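Local coordinates for protein putative agmatinase (Clostridium difficile, PDB 3LHL) that probably hydrolyses agmatine to putrescine and urea at a site that binds two manganese ions, at residues A[205-208]-A[209-212]; A[248-251]-A[252-255]. One frame throughout, in Å; residues are numbered along the deposited sequence.

Contact 1: residues A[205-208]-A[209-212]; sequences VLDA and SVFP
Asp207 and Ser209 form an Asx turn within a type I beta turn, in the loop that follows the manganese-binding pair Asp202 and Asp204. The backbone N of Ser209 donates to Asp207 OD2 at 3.0 Å, reaching this oxygen from above the carboxylate plane. With CG opposite its own backbone N (chi1 -179°), the Asp207 carboxylate swings beside the following turn, and the one-methylene side chain of aspartate is short enough to turn back to the N-H two residues on. A water donates to Asp207 OD2 at 2.8 Å and lies 2.9 Å from Ser209 OG, joining the two polar side chains on the outer side of the bend, where a serine is at ease.

The carbonyl of Asp207 is gripped twice. Val210 N closes the beta turn on Asp207 O at 3.0 Å, coming from well above the carbonyl plane, while Phe211 N makes the straighter bond to Asp207 O at 2.9 Å, with an N-H...O angle of 165°. Small Ala208 and Ser209 fit the corner itself. On the inward side, Leu206 CB packs against Phe211 CB at 3.8 Å, and Leu206 CD1 leans obliquely on the phenyl ring, 4.1 Å from Phe211 CD1; both residues are buried, as their apolar chains require.

Asp207 OD1 bonds to Gly221 N, tying the bend to the far part of the same loop. The turn lies between strand 196-202 and helix 224-227: Leu206 reaches Phe227 of that helix, and Leu206 and Val210 both rest on Ile262 of helix 258-278.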
loop_
_atom_site.group_PDB
_atom_site.type_symbol
_atom_site.label_atom_id
_atom_site.label_comp_id
_atom_site.label_asym_id
_atom_site.label_seq_id
_atom_site.Cartn_x
_atom_site.Cartn_y
_atom_site.Cartn_z
ATOM N N VAL A 205 7.648 5.901 -1.970
ATOM C CA VAL A 205 7.160 7.003 -2.783
ATOM C C VAL A 205 7.750 8.257 -2.133
ATOM O O VAL A 205 7.955 9.282 -2.786
ATOM C CB VAL A 205 5.609 7.096 -2.782
ATOM C CG1 VAL A 205 5.089 7.474 -1.391
ATOM C CG2 VAL A 205 5.159 8.108 -3.820
ATOM N N LEU A 206 8.024 8.156 -0.833
ATOM C CA LEU A 206 8.615 9.259 -0.088
ATOM C C LEU A 206 10.068 9.380 -0.534
ATOM O O LEU A 206 10.678 8.388 -0.936
ATOM C CB LEU A 206 8.552 8.976 1.417
ATOM C CG LEU A 206 7.152 8.982 2.034
ATOM C CD1 LEU A 206 7.171 8.274 3.380
ATOM C CD2 LEU A 206 6.669 10.418 2.178
ATOM N N ASP A 207 10.617 10.588 -0.476
ATOM C CA ASP A 207 11.999 10.796 -0.880
ATOM C C ASP A 207 12.940 9.861 -0.127
ATOM O O ASP A 207 12.715 9.538 1.037
ATOM C CB ASP A 207 12.432 12.240 -0.631
ATOM C CG ASP A 207 13.863 12.489 -1.065
ATOM O OD1 ASP A 207 14.136 12.341 -2.275
ATOM O OD2 ASP A 207 14.712 12.814 -0.203
ATOM N N ALA A 208 14.000 9.435 -0.804
ATOM C CA ALA A 208 14.979 8.530 -0.216
ATOM C C ALA A 208 15.625 9.053 1.066
ATOM O O ALA A 208 15.863 8.280 1.990
ATOM C CB ALA A 208 16.060 8.201 -1.244
ATOM N N SER A 209 15.904 10.353 1.133
ATOM C CA SER A 209 16.540 10.926 2.322
ATOM C C SER A 209 15.560 11.085 3.478
ATOM O O SER A 209 15.961 11.283 4.625
ATOM C CB SER A 209 17.165 12.283 1.994
ATOM O OG SER A 209 18.189 12.149 1.028
ATOM N N VAL A 210 14.274 11.008 3.165
ATOM C CA VAL A 210 13.231 11.125 4.172
ATOM C C VAL A 210 12.890 9.733 4.698
ATOM O O VAL A 210 12.748 9.537 5.903
ATOM C CB VAL A 210 11.954 11.758 3.571
ATOM C CG1 VAL A 210 10.795 11.670 4.571
ATOM C CG2 VAL A 210 12.233 13.210 3.174
ATOM N N PHE A 211 12.765 8.773 3.784
ATOM C CA PHE A 211 12.416 7.395 4.136
ATOM C C PHE A 211 13.464 6.449 3.545
ATOM O O PHE A 211 13.206 5.754 2.569
ATOM C CB PHE A 211 11.034 7.053 3.567
ATOM C CG PHE A 211 10.444 5.762 4.092
ATOM C CD1 PHE A 211 9.707 5.746 5.274
ATOM C CD2 PHE A 211 10.610 4.572 3.396
ATOM C CE1 PHE A 211 9.139 4.559 5.755
ATOM C CE2 PHE A 211 10.050 3.382 3.864
ATOM C CZ PHE A 211 9.312 3.377 5.046
ATOM N N PRO A 212 14.665 6.414 4.140
ATOM C CA PRO A 212 15.725 5.541 3.632
ATOM C C PRO A 212 15.570 4.075 4.033
ATOM O O PRO A 212 16.230 3.194 3.467
ATOM C CB PRO A 212 16.985 6.185 4.199
ATOM C CG PRO A 212 16.515 6.687 5.531
ATOM C CD PRO A 212 15.167 7.292 5.214
HETATM O O HOH W 1 12.222 6.241 0.106
HETATM O O HOH W 2 17.113 12.418 -1.610
#

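Contact 2: residues A[248-251]-A[252-255]; sequences ELSP and DYDT
Ser250 and Tyr253 meet across a short 3-10 turn, a local contact in the loop joining strand 240-247 to helix 258-278. Two overlapping bonds wind the chain. Tyr253 N gives a weak one to Ser250 O at 3.3 Å, and Asp254 N a firmer one to Pro251 O at 2.9 Å, nearly straight at the hydrogen (163°). Pro251 suits the second position of the first turn: its ring limits phi to the negative range that the turn uses, and it has no N-H to satisfy there.

Ser250 OG, placed opposite its backbone N (chi1 -165°), comes obliquely to one side of the Tyr253 ring, 3.2 Å from both Tyr253 CD2 and Tyr253 CE2. A water 2.9 Å from Ser250 OG also accepts a weak bond from Asp252 N, so the hydroxyl of this buried serine has a polar partner. Tyr253 forms a cation-pi pair with Arg24. Asp254 OD2 bonds to Ser259 OG in the first turn of helix 258-278, and OD1 to Thr256 OG1 just before it.

Glu248, where the loop begins, has been seen to bind a third manganese ion in this protein, although in this chain it holds none. Such loops beyond the parallel strands frame the metal site of the arginase alpha/beta fold.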
loop_
_atom_site.group_PDB
_atom_site.type_symbol
_atom_site.label_atom_id
_atom_site.label_comp_id
_atom_site.label_asym_id
_atom_site.label_seq_id
_atom_site.Cartn_x
_atom_site.Cartn_y
_atom_site.Cartn_z
ATOM N N GLU A 248 6.971 -2.109 1.669
ATOM C CA GLU A 248 8.374 -1.797 1.437
ATOM C C GLU A 248 9.154 -1.101 2.555
ATOM O O GLU A 248 10.262 -0.601 2.327
ATOM C CB GLU A 248 8.523 -1.035 0.109
ATOM C CG GLU A 248 8.135 -1.866 -1.120
ATOM C CD GLU A 248 8.973 -3.147 -1.281
ATOM O OE1 GLU A 248 9.641 -3.557 -0.309
ATOM O OE2 GLU A 248 8.953 -3.756 -2.381
ATOM N N LEU A 249 8.582 -1.051 3.754
ATOM C CA LEU A 249 9.314 -0.483 4.879
ATOM C C LEU A 249 10.337 -1.557 5.232
ATOM O O LEU A 249 9.969 -2.692 5.534
ATOM C CB LEU A 249 8.419 -0.252 6.100
ATOM C CG LEU A 249 9.238 -0.114 7.401
ATOM C CD1 LEU A 249 9.952 1.245 7.435
ATOM C CD2 LEU A 249 8.334 -0.260 8.613
ATOM N N SER A 250 11.614 -1.204 5.160
ATOM C CA SER A 250 12.692 -2.128 5.490
ATOM C C SER A 250 13.502 -1.382 6.546
ATOM O O SER A 250 14.449 -0.669 6.231
ATOM C CB SER A 250 13.539 -2.415 4.254
ATOM O OG SER A 250 14.360 -3.543 4.470
ATOM N N PRO A 251 13.115 -1.544 7.824
ATOM C CA PRO A 251 13.658 -0.965 9.061
ATOM C C PRO A 251 15.162 -0.792 9.202
ATOM O O PRO A 251 15.659 0.328 9.314
ATOM C CB PRO A 251 13.099 -1.884 10.149
ATOM C CG PRO A 251 11.804 -2.319 9.583
ATOM C CD PRO A 251 12.159 -2.620 8.145
ATOM N N ASP A 252 15.880 -1.905 9.213
ATOM C CA ASP A 252 17.321 -1.871 9.398
ATOM C C ASP A 252 18.106 -0.939 8.486
ATOM O O ASP A 252 19.190 -0.494 8.856
ATOM C CB ASP A 252 17.893 -3.285 9.306
ATOM C CG ASP A 252 17.221 -4.243 10.269
ATOM O OD1 ASP A 252 16.904 -3.817 11.402
ATOM O OD2 ASP A 252 17.011 -5.420 9.898
ATOM N N TYR A 253 17.578 -0.625 7.309
ATOM C CA TYR A 253 18.314 0.258 6.410
ATOM C C TYR A 253 18.312 1.715 6.858
ATOM O O TYR A 253 19.077 2.527 6.341
ATOM C CB TYR A 253 17.791 0.123 4.978
ATOM C CG TYR A 253 18.078 -1.243 4.386
ATOM C CD1 TYR A 253 19.367 -1.789 4.437
ATOM C CD2 TYR A 253 17.063 -1.997 3.797
ATOM C CE1 TYR A 253 19.637 -3.062 3.915
ATOM C CE2 TYR A 253 17.319 -3.263 3.270
ATOM C CZ TYR A 253 18.605 -3.792 3.335
ATOM O OH TYR A 253 18.849 -5.050 2.836
ATOM N N ASP A 254 17.452 2.044 7.817
ATOM C CA ASP A 254 17.400 3.399 8.359
ATOM C C ASP A 254 17.842 3.284 9.808
ATOM O O ASP A 254 17.028 3.041 10.701
ATOM C CB ASP A 254 15.985 3.988 8.314
ATOM C CG ASP A 254 15.941 5.429 8.801
ATOM O OD1 ASP A 254 16.948 5.892 9.382
ATOM O OD2 ASP A 254 14.905 6.101 8.609
ATOM N N THR A 255 19.138 3.456 10.030
ATOM C CA THR A 255 19.710 3.356 11.363
ATOM C C THR A 255 19.148 4.363 12.360
ATOM O O THR A 255 19.250 4.151 13.568
ATOM C CB THR A 255 21.248 3.495 11.310
ATOM O OG1 THR A 255 21.604 4.596 10.463
ATOM C CG2 THR A 255 21.876 2.222 10.760
HETATM O O HOH W 3 15.061 -4.233 7.230
#

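Overall arrangement
Contacts 1 and 2 are bends in two separate loops, which leave the neighbouring parallel strands 196-202 and 240-247, with centres about 11 Å apart. They touch directly: Phe211 CZ packs on Leu249 CD1 at 3.3 Å, and Pro212 CG lies 3.5 Å from Asp254 OD2. Each combines buried with exposed residues, and both lean on helix 258-278. Backbone bonds close both bends; contact 1 adds an aspartate side chain and a leucine-phenylalanine pair, whereas contact 2 has a proline and no side-chain bond directly across the turn. The Phe211 side chain is about 5 Å from that of Asp204 and the Ser250 side chain about 9 Å, while contact 2 includes Glu248, a ligand of a third manganese.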